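Long-range contact in transcriptional regulator, LuxR family (Burkholderia thailandensis, PDB 3MQQ), which probably regulates transcription as a DNA-binding LuxR-family protein, this chain being its PAS domain: residues T7-S19 / D26-R39. Residues are numbered along the deposited sequence; the frame is centred on the assembly and turned at random.
Sequences TAFHLAPIGLVLS and DCNDELAAIFRCAR. With NA (sodium ion), chain K; EOH (ethanol), chain I.
H10 NE2 sits over one face of the R39 guanidinium, 4.0 Å from R39 CZ, with the two planes 63° apart; F9 CD2 lies over the centre of one face of the imidazole. R39 is held by a weak bond from NE to C27 O and a salt bridge from NH2 to D26 OD1. The F9 ring has H10 NE2 and C27 N at its edge and brings CE2 to 3.4 Å from C27 C. The buried amide of N28 is held by four hydrogen bonds. Its two N-H bonds, both close to the amide plane, go to backbone oxygens: N28 ND2 to F9 O (3.0 Å), almost straight down that carbonyl, and to I14 O (2.9 Å). N28 OD1 accepts from opposite faces, from L16 N (2.9 Å) and from L31 N, the latter the N-cap bond of helix 29-34. With chi1 64°, CG lies between the backbone N and carbonyl carbon, which lets OD1 curl back to the helix start. The four fix the amide's rotation and tie helix 5-11, loop 12-14 and strand 15-20 to helix 29-34. V17 CG2 meets L31 CD2 at 3.5 Å. D26 lies alongside L18, and its OD2 is hydrogen-bonded to Y5 OH of the second subunit. L18 and D26 form a hydrogen-bonded antiparallel pair of the hairpin that starts the PAS sheet; strand 15-20 runs between 23-27 and 106-112, whose F110 touches V17 and L31, while helix 39-42 adds L42 against C27 and L31.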
# COMPACT_ATOMS: atom_id res chain seq x y z
N THR B 7 -11.30 -2.57 -9.51
CA THR B 7 -11.91 -1.80 -8.42
C THR B 7 -10.98 -1.64 -7.21
O THR B 7 -10.89 -0.53 -6.66
CB THR B 7 -13.27 -2.41 -7.97
OG1 THR B 7 -14.14 -2.51 -9.11
CG2 THR B 7 -13.95 -1.50 -6.95
N ALA B 8 -10.29 -2.70 -6.80
CA ALA B 8 -9.37 -2.60 -5.66
C ALA B 8 -8.30 -1.54 -5.94
O ALA B 8 -8.03 -0.69 -5.12
CB ALA B 8 -8.71 -3.94 -5.34
N PHE B 9 -7.72 -1.60 -7.13
CA PHE B 9 -6.69 -0.64 -7.53
C PHE B 9 -7.22 0.81 -7.38
O PHE B 9 -6.57 1.66 -6.78
CB PHE B 9 -6.28 -0.90 -8.99
CG PHE B 9 -5.23 0.05 -9.51
CD1 PHE B 9 -3.88 -0.24 -9.35
CD2 PHE B 9 -5.60 1.21 -10.19
CE1 PHE B 9 -2.89 0.63 -9.86
CE2 PHE B 9 -4.61 2.08 -10.73
CZ PHE B 9 -3.25 1.77 -10.55
N HIS B 10 -8.40 1.06 -7.92
CA HIS B 10 -8.97 2.40 -7.85
C HIS B 10 -9.51 2.86 -6.50
O HIS B 10 -9.58 4.08 -6.25
CB HIS B 10 -9.98 2.59 -8.98
CG HIS B 10 -9.33 2.74 -10.32
ND1 HIS B 10 -9.42 1.80 -11.32
CD2 HIS B 10 -8.51 3.71 -10.80
CE1 HIS B 10 -8.73 2.20 -12.37
NE2 HIS B 10 -8.17 3.36 -12.08
N LEU B 11 -9.87 1.91 -5.64
CA LEU B 11 -10.44 2.18 -4.31
C LEU B 11 -9.35 2.33 -3.24
O LEU B 11 -9.62 2.87 -2.16
CB LEU B 11 -11.36 1.02 -3.88
CG LEU B 11 -12.18 1.09 -2.58
CD1 LEU B 11 -13.23 2.20 -2.68
CD2 LEU B 11 -12.83 -0.25 -2.26
N ALA B 12 -8.15 1.82 -3.54
CA ALA B 12 -7.09 1.70 -2.52
C ALA B 12 -6.81 3.00 -1.80
O ALA B 12 -6.74 4.03 -2.42
CB ALA B 12 -5.79 1.15 -3.14
N PRO B 13 -6.61 2.94 -0.48
CA PRO B 13 -6.44 4.11 0.36
C PRO B 13 -5.03 4.69 0.29
O PRO B 13 -4.71 5.63 1.05
CB PRO B 13 -6.68 3.56 1.77
CG PRO B 13 -6.36 2.13 1.69
CD PRO B 13 -6.68 1.69 0.29
N ILE B 14 -4.20 4.08 -0.54
CA ILE B 14 -2.85 4.59 -0.80
C ILE B 14 -2.69 4.80 -2.30
O ILE B 14 -3.38 4.19 -3.12
CB ILE B 14 -1.74 3.63 -0.32
CG1 ILE B 14 -1.84 2.28 -1.02
CG2 ILE B 14 -1.75 3.51 1.21
CD1 ILE B 14 -0.71 1.36 -0.72
N GLY B 15 -1.76 5.67 -2.65
CA GLY B 15 -1.48 5.93 -4.05
C GLY B 15 -0.84 4.72 -4.69
O GLY B 15 0.07 4.11 -4.13
N LEU B 16 -1.36 4.33 -5.84
CA LEU B 16 -0.77 3.18 -6.57
C LEU B 16 -0.43 3.59 -7.99
O LEU B 16 -1.13 4.40 -8.63
CB LEU B 16 -1.74 2.00 -6.67
CG LEU B 16 -2.18 1.38 -5.35
CD1 LEU B 16 -3.24 0.34 -5.63
CD2 LEU B 16 -0.99 0.77 -4.63
N VAL B 17 0.65 3.01 -8.52
CA VAL B 17 1.10 3.30 -9.90
C VAL B 17 1.51 2.01 -10.54
O VAL B 17 2.23 1.23 -9.94
CB VAL B 17 2.35 4.27 -9.95
CG1 VAL B 17 3.02 4.28 -11.36
CG2 VAL B 17 1.99 5.68 -9.51
N LEU B 18 1.06 1.79 -11.78
CA LEU B 18 1.66 0.80 -12.68
C LEU B 18 2.64 1.57 -13.57
O LEU B 18 2.23 2.49 -14.26
CB LEU B 18 0.58 0.08 -13.52
CG LEU B 18 -0.63 -0.39 -12.73
CD1 LEU B 18 -1.65 -1.11 -13.67
CD2 LEU B 18 -0.17 -1.32 -11.60
N SER B 19 3.93 1.26 -13.47
CA SER B 19 4.97 2.06 -14.15
C SER B 19 5.62 1.28 -15.28
O SER B 19 5.44 0.04 -15.43
CB SER B 19 6.04 2.50 -13.15
OG SER B 19 6.85 1.37 -12.79
N ASP B 26 -0.40 3.91 -15.30
CA ASP B 26 -1.73 3.96 -14.72
C ASP B 26 -1.57 4.33 -13.27
O ASP B 26 -0.51 4.09 -12.68
CB ASP B 26 -2.46 2.63 -14.89
CG ASP B 26 -3.96 2.73 -14.66
OD1 ASP B 26 -4.51 3.85 -14.50
OD2 ASP B 26 -4.62 1.67 -14.68
N CYS B 27 -2.60 4.96 -12.70
CA CYS B 27 -2.55 5.31 -11.30
C CYS B 27 -3.97 5.44 -10.79
O CYS B 27 -4.96 5.47 -11.56
CB CYS B 27 -1.74 6.61 -11.03
SG CYS B 27 -2.57 8.17 -11.55
N ASN B 28 -4.09 5.51 -9.48
CA ASN B 28 -5.40 5.68 -8.88
C ASN B 28 -5.67 7.11 -8.40
O ASN B 28 -4.77 8.00 -8.44
CB ASN B 28 -5.65 4.64 -7.75
CG ASN B 28 -4.70 4.77 -6.57
OD1 ASN B 28 -3.88 5.69 -6.48
ND2 ASN B 28 -4.82 3.83 -5.64
N ASP B 29 -6.92 7.32 -7.94
CA ASP B 29 -7.36 8.64 -7.47
C ASP B 29 -6.56 9.08 -6.24
O ASP B 29 -6.30 10.26 -6.07
CB ASP B 29 -8.88 8.69 -7.21
CG ASP B 29 -9.69 8.99 -8.47
OD1 ASP B 29 -9.11 9.33 -9.53
OD2 ASP B 29 -10.93 8.94 -8.41
N GLU B 30 -6.16 8.14 -5.37
CA GLU B 30 -5.38 8.52 -4.20
C GLU B 30 -4.05 9.16 -4.58
O GLU B 30 -3.62 10.13 -3.92
CB GLU B 30 -5.18 7.34 -3.23
CG GLU B 30 -4.49 7.68 -1.86
CD GLU B 30 -5.19 8.75 -1.05
OE1 GLU B 30 -6.43 8.84 -1.11
OE2 GLU B 30 -4.49 9.49 -0.31
N LEU B 31 -3.38 8.60 -5.60
CA LEU B 31 -2.12 9.22 -6.07
C LEU B 31 -2.35 10.66 -6.52
O LEU B 31 -1.58 11.57 -6.16
CB LEU B 31 -1.47 8.41 -7.19
CG LEU B 31 -0.09 9.02 -7.50
CD1 LEU B 31 0.97 8.60 -6.46
CD2 LEU B 31 0.35 8.72 -8.92
N ALA B 32 -3.42 10.87 -7.29
CA ALA B 32 -3.84 12.21 -7.73
C ALA B 32 -4.06 13.14 -6.53
O ALA B 32 -3.63 14.30 -6.56
CB ALA B 32 -5.10 12.12 -8.57
N ALA B 33 -4.72 12.61 -5.50
CA ALA B 33 -5.02 13.39 -4.30
C ALA B 33 -3.72 13.82 -3.63
O ALA B 33 -3.56 15.01 -3.30
CB ALA B 33 -5.92 12.59 -3.32
N ILE B 34 -2.79 12.88 -3.48
CA ILE B 34 -1.53 13.18 -2.80
C ILE B 34 -0.80 14.30 -3.52
O ILE B 34 -0.29 15.25 -2.89
CB ILE B 34 -0.62 11.93 -2.71
CG1 ILE B 34 -1.24 10.84 -1.83
CG2 ILE B 34 0.78 12.32 -2.23
CD1 ILE B 34 -0.60 9.45 -1.99
N PHE B 35 -0.78 14.22 -4.85
CA PHE B 35 -0.03 15.18 -5.66
C PHE B 35 -0.84 16.40 -6.12
O PHE B 35 -0.37 17.21 -6.92
CB PHE B 35 0.72 14.47 -6.79
CG PHE B 35 1.89 13.69 -6.28
CD1 PHE B 35 3.11 14.32 -6.03
CD2 PHE B 35 1.76 12.34 -5.97
CE1 PHE B 35 4.19 13.59 -5.51
CE2 PHE B 35 2.82 11.60 -5.48
CZ PHE B 35 4.04 12.24 -5.23
N ARG B 36 -2.04 16.53 -5.55
CA ARG B 36 -2.93 17.67 -5.80
C ARG B 36 -3.16 17.97 -7.27
O ARG B 36 -3.07 19.13 -7.70
CB ARG B 36 -2.41 18.94 -5.09
CG ARG B 36 -1.95 18.75 -3.66
CD ARG B 36 -3.09 18.42 -2.68
NE ARG B 36 -2.68 18.55 -1.28
CZ ARG B 36 -2.58 17.54 -0.41
NH1 ARG B 36 -2.88 16.30 -0.78
NH2 ARG B 36 -2.21 17.78 0.84
N CYS B 37 -3.50 16.93 -8.03
CA CYS B 37 -3.81 17.09 -9.45
C CYS B 37 -4.87 16.07 -9.87
O CYS B 37 -5.42 15.38 -9.02
CB CYS B 37 -2.56 16.92 -10.29
SG CYS B 37 -1.76 15.33 -10.02
N ALA B 38 -5.14 16.00 -11.17
CA ALA B 38 -6.04 14.97 -11.72
C ALA B 38 -5.26 13.75 -12.18
O ALA B 38 -4.08 13.85 -12.52
CB ALA B 38 -6.83 15.52 -12.86
N ARG B 39 -5.91 12.59 -12.21
CA ARG B 39 -5.27 11.39 -12.75
C ARG B 39 -4.75 11.66 -14.17
O ARG B 39 -3.66 11.23 -14.52
CB ARG B 39 -6.25 10.21 -12.79
CG ARG B 39 -6.54 9.53 -11.47
CD ARG B 39 -7.31 8.22 -11.72
NE ARG B 39 -6.72 7.42 -12.80
CZ ARG B 39 -7.39 6.91 -13.83
NH1 ARG B 39 -8.71 7.10 -13.94
NH2 ARG B 39 -6.75 6.20 -14.75
NA NA K . 9.31 2.06 -13.81
C1 EOH I . -3.52 13.10 -0.04
C2 EOH I . -4.51 12.40 0.89
O EOH I . -2.44 13.80 0.58
O HOH W 1 -7.73 5.46 -4.73
O HOH W 2 -8.98 5.68 -8.49
O HOH W 3 10.35 3.20 -11.60